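Local coordinates for protein ebony (Drosophila melanogaster, PDB 6DYN) that forms the C-terminal domain of a beta-alanyl-amine synthetase, where it probably selects amines such as histamine and joins them to carrier-bound beta-alanine, at residues D30-L35 / S91-V96; L60-Y65 / H145-V150; Q118-F123 / A157-T162. All coordinates share one frame; numbering follows the deposited sequence.

How the contacts relate
Histamine ties two of the three contacts together. Contact 1 meets its imidazole through Glu32, and contact 3 meets its amino end through Thr162 and a water, although the nearest atoms of the two are about 7 Å apart and their centres about 22 Å. Contact 2 takes no part in holding the ligand; the side chain of Val147 lies about 12 Å from it. It does abut contact 3, for Leu60 CD1 lies 3.9 Å from Leu120 CD1 and Val147 CG1 3.9 Å from Ile159 CD1. Both also reach the same mixed sheet, through strand 62-66 and strands 119-127 and 158-163 respectively, whereas contact 1 stands on the opposite side of the chain's centre.

Contact 1: residues D30-L35 / S91-V96; sequences DLEQWL and SKLLIV. With HSM (histamine), chain B.
Leu35 and Val96 form the apolar middle of this contact, with Leu35 CD1 3.8 Å from Val96 CG2 and, at the turn leading into the helix, 3.3 Å from Lys92 O. Val96 serves two neighbourhoods because its methyls diverge. CG2 is turned to Leu35 and to the stem of Glu32, while CG1, anti to the backbone N (chi1 166°), approaches Leu31 CD1 at 4.1 Å and also borders the imidazole of histamine. The tightest side-chain approach is Glu32 CG to Leu93 CD2, 3.5 Å, where the two chains cross obliquely. The aliphatic part of Glu32 therefore lies against Leu93 and Val96, and the bend in its chain (chi2 89°) carries the carboxylate over to the ligand.

There histamine NE2 donates to Glu32 OE2 at 3.0 Å, with a second, weak bond to OE1 at 3.5 Å, so both oxygens share one N-H. Tyr44 adds a weak bond to OE2 from helix 41-58. The carboxylate would be expected to polarise the imidazole and support a proton on NE2.

The other end is looser. Lys92 contributes CB, 4.4 Å from Leu35 CD1, but the rest of its chain leads away from segment 30-35 at an exposed position. Nearby, Ser91 OG accepts from Leu93 N at 3.1 Å, a capping bond where the chain turns into helix 93-111; it orders that segment without touching the other. Apolar packing joins the loop 30-35, with its 3-10 turn, to the start of helix 93-111, and a buried acid reaches from it to the ligand's imidazole, forming the wall of the histamine pocket at the imidazole end in what is consistent with a GNAT-like domain.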
loop_
_atom_site.group_PDB
_atom_site.type_symbol
_atom_site.label_atom_id
_atom_site.label_comp_id
_atom_site.label_asym_id
_atom_site.label_seq_id
_atom_site.Cartn_x
_atom_site.Cartn_y
_atom_site.Cartn_z
ATOM N N ASP A 30 10.571 3.610 2.034
ATOM C CA ASP A 30 11.298 3.972 3.242
ATOM C C ASP A 30 11.869 2.757 3.974
ATOM O O ASP A 30 12.840 2.897 4.719
ATOM C CB ASP A 30 10.378 4.781 4.157
ATOM C CG ASP A 30 9.820 6.034 3.473
ATOM O OD1 ASP A 30 8.992 5.881 2.539
ATOM O OD2 ASP A 30 10.194 7.159 3.879
ATOM N N LEU A 31 11.289 1.575 3.800
ATOM C CA LEU A 31 11.818 0.391 4.473
ATOM C C LEU A 31 12.893 -0.280 3.627
ATOM O O LEU A 31 13.969 -0.605 4.132
ATOM C CB LEU A 31 10.698 -0.607 4.774
ATOM C CG LEU A 31 9.611 -0.166 5.759
ATOM C CD1 LEU A 31 8.514 -1.196 5.805
ATOM C CD2 LEU A 31 10.213 0.020 7.143
ATOM N N GLU A 32 12.623 -0.450 2.334
ATOM C CA GLU A 32 13.530 -1.169 1.446
ATOM C C GLU A 32 14.888 -0.494 1.308
ATOM O O GLU A 32 15.863 -1.167 0.956
ATOM C CB GLU A 32 12.887 -1.324 0.068
ATOM C CG GLU A 32 11.696 -2.254 0.067
ATOM C CD GLU A 32 10.367 -1.554 0.371
ATOM O OE1 GLU A 32 10.307 -0.712 1.301
ATOM O OE2 GLU A 32 9.373 -1.858 -0.330
ATOM N N GLN A 33 14.978 0.811 1.577
ATOM C CA GLN A 33 16.242 1.511 1.427
ATOM C C GLN A 33 17.292 0.987 2.384
ATOM O O GLN A 33 18.489 1.202 2.156
ATOM C CB GLN A 33 16.049 3.006 1.656
ATOM C CG GLN A 33 15.776 3.368 3.121
ATOM C CD GLN A 33 15.522 4.855 3.317
ATOM O OE1 GLN A 33 16.348 5.690 2.965
ATOM N NE2 GLN A 33 14.360 5.189 3.860
ATOM N N TRP A 34 16.870 0.312 3.452
ATOM C CA TRP A 34 17.775 -0.182 4.476
ATOM C C TRP A 34 18.206 -1.619 4.235
ATOM O O TRP A 34 19.087 -2.115 4.945
ATOM C CB TRP A 34 17.110 -0.050 5.847
ATOM C CG TRP A 34 16.662 1.349 6.128
ATOM C CD1 TRP A 34 15.378 1.804 6.260
ATOM C CD2 TRP A 34 17.509 2.488 6.288
ATOM N NE1 TRP A 34 15.380 3.161 6.497
ATOM C CE2 TRP A 34 16.677 3.600 6.526
ATOM C CE3 TRP A 34 18.899 2.673 6.258
ATOM C CZ2 TRP A 34 17.183 4.874 6.727
ATOM C CZ3 TRP A 34 19.399 3.939 6.464
ATOM C CH2 TRP A 34 18.543 5.026 6.688
ATOM N N LEU A 35 17.588 -2.287 3.268
ATOM C CA LEU A 35 17.951 -3.620 2.826
ATOM C C LEU A 35 18.999 -3.602 1.722
ATOM O O LEU A 35 19.512 -4.671 1.368
ATOM C CB LEU A 35 16.706 -4.364 2.319
ATOM C CG LEU A 35 15.559 -4.547 3.308
ATOM C CD1 LEU A 35 14.363 -5.259 2.658
ATOM C CD2 LEU A 35 16.053 -5.301 4.523
ATOM N N SER A 91 12.655 -12.831 -2.797
ATOM C CA SER A 91 13.490 -11.642 -2.756
ATOM C C SER A 91 13.584 -11.107 -1.334
ATOM O O SER A 91 12.924 -11.592 -0.406
ATOM C CB SER A 91 12.946 -10.557 -3.688
ATOM O OG SER A 91 11.911 -9.820 -3.060
ATOM N N LYS A 92 14.424 -10.084 -1.176
ATOM C CA LYS A 92 14.587 -9.470 0.131
ATOM C C LYS A 92 13.356 -8.693 0.561
ATOM O O LYS A 92 13.304 -8.239 1.710
ATOM C CB LYS A 92 15.821 -8.563 0.149
ATOM C CG LYS A 92 16.942 -9.088 1.044
ATOM C CD LYS A 92 17.239 -10.567 0.757
ATOM C CE LYS A 92 17.883 -11.267 1.951
ATOM N NZ LYS A 92 18.191 -12.691 1.658
ATOM N N LEU A 93 12.362 -8.544 -0.321
ATOM C CA LEU A 93 11.090 -7.962 0.078
ATOM C C LEU A 93 10.359 -8.828 1.096
ATOM O O LEU A 93 9.462 -8.327 1.783
ATOM C CB LEU A 93 10.198 -7.739 -1.150
ATOM C CG LEU A 93 10.679 -6.667 -2.134
ATOM C CD1 LEU A 93 9.615 -6.355 -3.167
ATOM C CD2 LEU A 93 11.079 -5.421 -1.383
ATOM N N LEU A 94 10.715 -10.111 1.214
ATOM C CA LEU A 94 10.045 -10.967 2.190
ATOM C C LEU A 94 10.200 -10.427 3.604
ATOM O O LEU A 94 9.293 -10.563 4.423
ATOM C CB LEU A 94 10.586 -12.393 2.114
ATOM C CG LEU A 94 10.011 -13.367 3.146
ATOM C CD1 LEU A 94 8.507 -13.457 2.965
ATOM C CD2 LEU A 94 10.654 -14.753 3.035
ATOM N N ILE A 95 11.337 -9.813 3.909
ATOM C CA ILE A 95 11.520 -9.250 5.243
ATOM C C ILE A 95 10.578 -8.071 5.461
ATOM O O ILE A 95 10.079 -7.854 6.571
ATOM C CB ILE A 95 12.996 -8.861 5.451
ATOM C CG1 ILE A 95 13.879 -10.116 5.384
ATOM C CG2 ILE A 95 13.189 -8.125 6.782
ATOM C CD1 ILE A 95 15.357 -9.858 5.665
ATOM N N VAL A 96 10.322 -7.288 4.411
ATOM C CA VAL A 96 9.382 -6.171 4.529
ATOM C C VAL A 96 7.985 -6.689 4.846
ATOM O O VAL A 96 7.309 -6.183 5.752
ATOM C CB VAL A 96 9.390 -5.309 3.253
ATOM C CG1 VAL A 96 8.207 -4.376 3.243
ATOM C CG2 VAL A 96 10.670 -4.504 3.177
HETATM N N HSM B . 1.599 -0.340 2.812
HETATM C CA HSM B . 2.828 -0.814 3.434
HETATM C CB HSM B . 3.997 0.101 3.037
HETATM C CG HSM B . 5.004 -0.670 2.172
HETATM N ND1 HSM B . 4.713 -1.622 1.304
HETATM C CD2 HSM B . 6.363 -0.490 2.150
HETATM C CE1 HSM B . 5.862 -2.047 0.745
HETATM N NE2 HSM B . 6.875 -1.335 1.275
#

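Contact 2: residues L60-Y65 / H145-V150; sequences LSFVVY and HEVLRV
Glu146 lays its aliphatic stem over one face of the Phe62 ring, a CH-pi contact in which CG stands 3.7 Å from the ring centroid and 18° off the normal. Glu146 CG itself is offset from the ring centre toward CZ, where CB also comes near. Phe62 reaches this place with CG lodged between its backbone N and carbonyl carbon (chi1 61°), which directs the ring toward the helix.

Apolar contacts from the helix add to this. Val147 CG2 meets the ring at its edge, 3.8 Å from Phe62 CZ, and Val150 CG2 comes obliquely to Phe62 CD2 at 4.1 Å. Val150 CG1 lies instead by Leu60 O. Helix 133-153, the connecting helix of the beta-alpha-beta unit built with strands 119-127 and 158-163, here extends across the same mixed sheet to strand 62-66; the short axes of strand 62-65 and helix 145-150 approach to 10.7 Å, with 140° between their N-to-C directions. Replacing Phe62 by an alanine would probably open a gap between strand and helix and leave the stem of Glu146 without the ring face it rests on.

Charge pairing lies wholly within the helix. Arg149 grips Glu146 side-on, NE at 2.9 Å and NH2 at 2.8 Å from the same oxygen, OE2, which lies in the guanidinium plane; both nitrogens come from one face of the carboxylate. That carboxylate stands nearly perpendicular to the Phe62 ring, and its link to Arg149 is likely to limit rotation of the acid. Arg149 NH1 has a second partner in Glu153, one turn further along.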
loop_
_atom_site.group_PDB
_atom_site.type_symbol
_atom_site.label_atom_id
_atom_site.label_comp_id
_atom_site.label_asym_id
_atom_site.label_seq_id
_atom_site.Cartn_x
_atom_site.Cartn_y
_atom_site.Cartn_z
ATOM N N LEU A 60 -11.505 -4.912 -5.984
ATOM C CA LEU A 60 -11.398 -3.925 -4.919
ATOM C C LEU A 60 -10.384 -2.845 -5.249
ATOM O O LEU A 60 -10.162 -1.950 -4.431
ATOM C CB LEU A 60 -11.011 -4.598 -3.596
ATOM C CG LEU A 60 -12.006 -5.617 -3.049
ATOM C CD1 LEU A 60 -11.415 -6.364 -1.847
ATOM C CD2 LEU A 60 -13.319 -4.925 -2.685
ATOM N N SER A 61 -9.756 -2.914 -6.415
ATOM C CA SER A 61 -8.666 -2.036 -6.780
ATOM C C SER A 61 -9.081 -1.196 -7.973
ATOM O O SER A 61 -10.066 -1.486 -8.647
ATOM C CB SER A 61 -7.401 -2.840 -7.082
ATOM O OG SER A 61 -7.036 -3.575 -5.944
ATOM N N PHE A 62 -8.315 -0.136 -8.222
ATOM C CA PHE A 62 -8.683 0.799 -9.268
ATOM C C PHE A 62 -7.450 1.575 -9.708
ATOM O O PHE A 62 -6.424 1.599 -9.020
ATOM C CB PHE A 62 -9.812 1.738 -8.800
ATOM C CG PHE A 62 -9.457 2.610 -7.602
ATOM C CD1 PHE A 62 -8.699 3.776 -7.759
ATOM C CD2 PHE A 62 -9.909 2.281 -6.329
ATOM C CE1 PHE A 62 -8.376 4.589 -6.653
ATOM C CE2 PHE A 62 -9.600 3.095 -5.229
ATOM C CZ PHE A 62 -8.834 4.251 -5.398
ATOM N N VAL A 63 -7.566 2.189 -10.886
ATOM C CA VAL A 63 -6.579 3.122 -11.409
ATOM C C VAL A 63 -7.215 4.507 -11.470
ATOM O O VAL A 63 -8.435 4.665 -11.434
ATOM C CB VAL A 63 -6.050 2.694 -12.800
ATOM C CG1 VAL A 63 -5.225 1.432 -12.677
ATOM C CG2 VAL A 63 -7.208 2.460 -13.765
ATOM N N VAL A 64 -6.378 5.529 -11.561
ATOM C CA VAL A 64 -6.865 6.897 -11.686
ATOM C C VAL A 64 -6.413 7.433 -13.034
ATOM O O VAL A 64 -5.219 7.398 -13.349
ATOM C CB VAL A 64 -6.380 7.797 -10.540
ATOM C CG1 VAL A 64 -6.813 9.245 -10.791
ATOM C CG2 VAL A 64 -6.944 7.279 -9.242
ATOM N N TYR A 65 -7.374 7.889 -13.832
ATOM C CA TYR A 65 -7.116 8.540 -15.105
ATOM C C TYR A 65 -7.075 10.052 -14.940
ATOM O O TYR A 65 -7.844 10.626 -14.166
ATOM C CB TYR A 65 -8.201 8.168 -16.118
ATOM C CG TYR A 65 -7.985 6.809 -16.735
ATOM C CD1 TYR A 65 -7.210 6.661 -17.884
ATOM C CD2 TYR A 65 -8.545 5.676 -16.173
ATOM C CE1 TYR A 65 -7.003 5.417 -18.452
ATOM C CE2 TYR A 65 -8.347 4.430 -16.735
ATOM C CZ TYR A 65 -7.580 4.304 -17.879
ATOM O OH TYR A 65 -7.376 3.063 -18.441
ATOM N N HIS A 145 -10.116 9.569 -1.115
ATOM C CA HIS A 145 -11.552 9.720 -1.283
ATOM C C HIS A 145 -12.159 8.504 -1.958
ATOM O O HIS A 145 -13.233 8.036 -1.570
ATOM C CB HIS A 145 -11.793 10.994 -2.090
ATOM C CG HIS A 145 -13.220 11.417 -2.156
ATOM N ND1 HIS A 145 -14.112 10.892 -3.067
ATOM C CD2 HIS A 145 -13.907 12.343 -1.447
ATOM C CE1 HIS A 145 -15.295 11.459 -2.900
ATOM N NE2 HIS A 145 -15.198 12.344 -1.924
ATOM N N GLU A 146 -11.480 7.961 -2.961
ATOM C CA GLU A 146 -12.055 6.842 -3.687
ATOM C C GLU A 146 -11.897 5.515 -2.939
ATOM O O GLU A 146 -12.763 4.646 -3.053
ATOM C CB GLU A 146 -11.440 6.755 -5.081
ATOM C CG GLU A 146 -12.036 5.656 -5.952
ATOM C CD GLU A 146 -13.475 5.944 -6.386
ATOM O OE1 GLU A 146 -13.926 7.122 -6.310
ATOM O OE2 GLU A 146 -14.141 4.975 -6.810
ATOM N N VAL A 147 -10.830 5.330 -2.165
ATOM C CA VAL A 147 -10.743 4.112 -1.353
ATOM C C VAL A 147 -11.910 4.049 -0.367
ATOM O O VAL A 147 -12.517 2.989 -0.155
ATOM C CB VAL A 147 -9.383 4.042 -0.631
ATOM C CG1 VAL A 147 -9.381 2.905 0.384
ATOM C CG2 VAL A 147 -8.280 3.815 -1.627
ATOM N N LEU A 148 -12.245 5.186 0.246
ATOM C CA LEU A 148 -13.394 5.235 1.142
ATOM C C LEU A 148 -14.678 4.864 0.415
ATOM O O LEU A 148 -15.489 4.093 0.940
ATOM C CB LEU A 148 -13.517 6.627 1.771
ATOM C CG LEU A 148 -14.846 6.927 2.483
ATOM C CD1 LEU A 148 -15.084 5.998 3.681
ATOM C CD2 LEU A 148 -14.954 8.406 2.905
ATOM N N ARG A 149 -14.881 5.397 -0.797
ATOM C CA ARG A 149 -16.099 5.093 -1.551
ATOM C C ARG A 149 -16.207 3.606 -1.853
ATOM O O ARG A 149 -17.293 3.025 -1.786
ATOM C CB ARG A 149 -16.136 5.896 -2.859
ATOM C CG ARG A 149 -17.540 6.074 -3.414
ATOM C CD ARG A 149 -17.551 6.318 -4.897
ATOM N NE ARG A 149 -16.777 5.329 -5.645
ATOM C CZ ARG A 149 -17.224 4.125 -5.996
ATOM N NH1 ARG A 149 -18.450 3.741 -5.663
ATOM N NH2 ARG A 149 -16.442 3.301 -6.685
ATOM N N VAL A 150 -15.091 2.982 -2.224
ATOM C CA VAL A 150 -15.101 1.557 -2.530
ATOM C C VAL A 150 -15.441 0.760 -1.280
ATOM O O VAL A 150 -16.279 -0.149 -1.311
ATOM C CB VAL A 150 -13.740 1.152 -3.130
ATOM C CG1 VAL A 150 -13.600 -0.375 -3.229
ATOM C CG2 VAL A 150 -13.549 1.822 -4.485
#

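Contact 3: residues Q118-F123 / A157-T162; sequences QILHSF and AGIFTT. With HSM (histamine), chain B.
Between Ser122 and Thr162 a water takes the place of a direct interstrand bond: it accepts from Thr162 N at 2.9 Å and donates to Ser122 O at 2.8 Å. The water also accepts from the amino nitrogen of histamine, which makes a weak bond to Thr162 O, 3.1 Å. There the two parallel strands part, their next bond in register given up to the water that holds the amine.

Before that point three bonds run regularly: Leu120 N donates to Gly158 O, Phe160 N to Leu120 O, and Ser122 N to Phe160 O. At the start Gln118 O accepts from Ala157 N and, weakly, from Gly158 N.

On the face carrying Ile119, His121 and Phe160, Ile119 CG2 presses on Phe160 CB at 3.4 Å, the side chains alongside and pointing the same way. Phe160 O lies near the plane of the His121 ring, 3.2 Å from CD2, an edge-on approach set by CG anti to the backbone N (chi1 -169°). Glu104 OE2, on helix 93-111, is hydrogen-bonded to both His121 NE2 and Thr162 OG1, so one acid fixes a side chain of each strand. On the other face Leu120 and Ile159 meet more loosely, CD2 to CG1 4.4 Å. Where the strands open, Ser122 CB and Thr161 CB approach to 3.8 Å, and the Thr161 side chain lies about 3 Å from a calcium ion.

Strands 119-127 and 158-163, joined through helix 133-153, make a beta-alpha-beta crossover, and their parting at a polar ligand group is consistent with the splayed central strands of the GNAT fold.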
loop_
_atom_site.group_PDB
_atom_site.type_symbol
_atom_site.label_atom_id
_atom_site.label_comp_id
_atom_site.label_asym_id
_atom_site.label_seq_id
_atom_site.Cartn_x
_atom_site.Cartn_y
_atom_site.Cartn_z
ATOM N N GLN A 118 -14.945 -7.591 5.934
ATOM C CA GLN A 118 -14.909 -6.633 7.033
ATOM C C GLN A 118 -13.763 -5.641 6.909
ATOM O O GLN A 118 -13.971 -4.433 7.023
ATOM C CB GLN A 118 -14.803 -7.372 8.375
ATOM C CG GLN A 118 -15.955 -8.281 8.665
ATOM C CD GLN A 118 -17.087 -7.590 9.379
ATOM O OE1 GLN A 118 -17.140 -6.361 9.463
ATOM N NE2 GLN A 118 -17.993 -8.383 9.929
ATOM N N ILE A 119 -12.557 -6.114 6.654
ATOM C CA ILE A 119 -11.364 -5.285 6.704
ATOM C C ILE A 119 -10.869 -5.086 5.279
ATOM O O ILE A 119 -10.374 -6.032 4.655
ATOM C CB ILE A 119 -10.280 -5.917 7.585
ATOM C CG1 ILE A 119 -10.823 -6.308 8.971
ATOM C CG2 ILE A 119 -9.141 -4.977 7.763
ATOM C CD1 ILE A 119 -9.810 -7.097 9.779
ATOM N N LEU A 120 -10.971 -3.849 4.770
ATOM C CA LEU A 120 -10.408 -3.500 3.468
ATOM C C LEU A 120 -8.940 -3.111 3.648
ATOM O O LEU A 120 -8.636 -2.032 4.171
ATOM C CB LEU A 120 -11.190 -2.363 2.812
ATOM C CG LEU A 120 -10.671 -2.133 1.395
ATOM C CD1 LEU A 120 -10.998 -3.343 0.523
ATOM C CD2 LEU A 120 -11.191 -0.829 0.794
ATOM N N HIS A 121 -8.033 -3.971 3.186
ATOM C CA HIS A 121 -6.594 -3.766 3.338
ATOM C C HIS A 121 -6.084 -2.937 2.173
ATOM O O HIS A 121 -6.065 -3.409 1.030
ATOM C CB HIS A 121 -5.850 -5.102 3.401
ATOM C CG HIS A 121 -4.410 -4.986 3.809
ATOM N ND1 HIS A 121 -3.445 -5.893 3.421
ATOM C CD2 HIS A 121 -3.775 -4.076 4.590
ATOM C CE1 HIS A 121 -2.279 -5.541 3.933
ATOM N NE2 HIS A 121 -2.452 -4.444 4.652
ATOM N N SER A 122 -5.660 -1.704 2.462
ATOM C CA SER A 122 -4.983 -0.863 1.475
ATOM C C SER A 122 -3.536 -1.340 1.410
ATOM O O SER A 122 -2.728 -1.040 2.286
ATOM C CB SER A 122 -5.081 0.612 1.838
ATOM O OG SER A 122 -4.472 1.409 0.837
ATOM N N PHE A 123 -3.233 -2.106 0.367
ATOM C CA PHE A 123 -2.047 -2.922 0.147
ATOM C C PHE A 123 -0.916 -2.104 -0.489
ATOM O O PHE A 123 0.212 -2.079 0.015
ATOM C CB PHE A 123 -2.501 -4.127 -0.708
ATOM C CG PHE A 123 -1.410 -5.033 -1.185
ATOM C CD1 PHE A 123 -0.960 -6.080 -0.381
ATOM C CD2 PHE A 123 -0.921 -4.927 -2.480
ATOM C CE1 PHE A 123 0.030 -6.961 -0.832
ATOM C CE2 PHE A 123 0.059 -5.796 -2.944
ATOM C CZ PHE A 123 0.543 -6.814 -2.119
ATOM N N ALA A 157 -16.202 -2.835 6.730
ATOM C CA ALA A 157 -16.350 -2.113 7.987
ATOM C C ALA A 157 -15.339 -0.989 8.115
ATOM O O ALA A 157 -15.635 0.040 8.736
ATOM C CB ALA A 157 -16.215 -3.063 9.176
ATOM N N GLY A 158 -14.157 -1.147 7.533
ATOM C CA GLY A 158 -13.188 -0.071 7.625
ATOM C C GLY A 158 -11.985 -0.371 6.767
ATOM O O GLY A 158 -11.906 -1.409 6.111
ATOM N N ILE A 159 -11.043 0.564 6.787
ATOM C CA ILE A 159 -9.866 0.520 5.935
ATOM C C ILE A 159 -8.650 0.396 6.838
ATOM O O ILE A 159 -8.535 1.113 7.835
ATOM C CB ILE A 159 -9.770 1.764 5.025
ATOM C CG1 ILE A 159 -11.049 1.900 4.197
ATOM C CG2 ILE A 159 -8.567 1.651 4.090
ATOM C CD1 ILE A 159 -11.338 3.310 3.757
ATOM N N PHE A 160 -7.759 -0.525 6.488
ATOM C CA PHE A 160 -6.649 -0.965 7.324
ATOM C C PHE A 160 -5.394 -0.829 6.479
ATOM O O PHE A 160 -5.334 -1.383 5.379
ATOM C CB PHE A 160 -6.881 -2.423 7.742
ATOM C CG PHE A 160 -5.873 -2.994 8.696
ATOM C CD1 PHE A 160 -5.633 -2.402 9.919
ATOM C CD2 PHE A 160 -5.241 -4.204 8.404
ATOM C CE1 PHE A 160 -4.743 -2.974 10.833
ATOM C CE2 PHE A 160 -4.353 -4.774 9.308
ATOM C CZ PHE A 160 -4.101 -4.138 10.529
ATOM N N THR A 161 -4.402 -0.091 6.972
ATOM C CA THR A 161 -3.170 0.081 6.215
ATOM C C THR A 161 -2.029 0.371 7.176
ATOM O O THR A 161 -2.242 0.915 8.266
ATOM C CB THR A 161 -3.293 1.211 5.164
ATOM O OG1 THR A 161 -2.127 1.230 4.330
ATOM C CG2 THR A 161 -3.429 2.568 5.826
ATOM N N THR A 162 -0.819 -0.025 6.776
ATOM C CA THR A 162 0.393 0.375 7.479
ATOM C C THR A 162 1.088 1.442 6.644
ATOM O O THR A 162 1.501 1.177 5.516
ATOM C CB THR A 162 1.320 -0.815 7.737
ATOM O OG1 THR A 162 0.596 -1.794 8.471
ATOM C CG2 THR A 162 2.491 -0.409 8.611
HETATM N N HSM B . 1.599 -0.340 2.812
HETATM C CA HSM B . 2.828 -0.814 3.434
HETATM C CB HSM B . 3.997 0.101 3.037
HETATM C CG HSM B . 5.004 -0.670 2.172
HETATM N ND1 HSM B . 4.713 -1.622 1.304
HETATM C CD2 HSM B . 6.363 -0.490 2.150
HETATM C CE1 HSM B . 5.862 -2.047 0.745
HETATM N NE2 HSM B . 6.875 -1.335 1.275
HETATM O O HOH W 1 -0.745 -1.345 4.178
#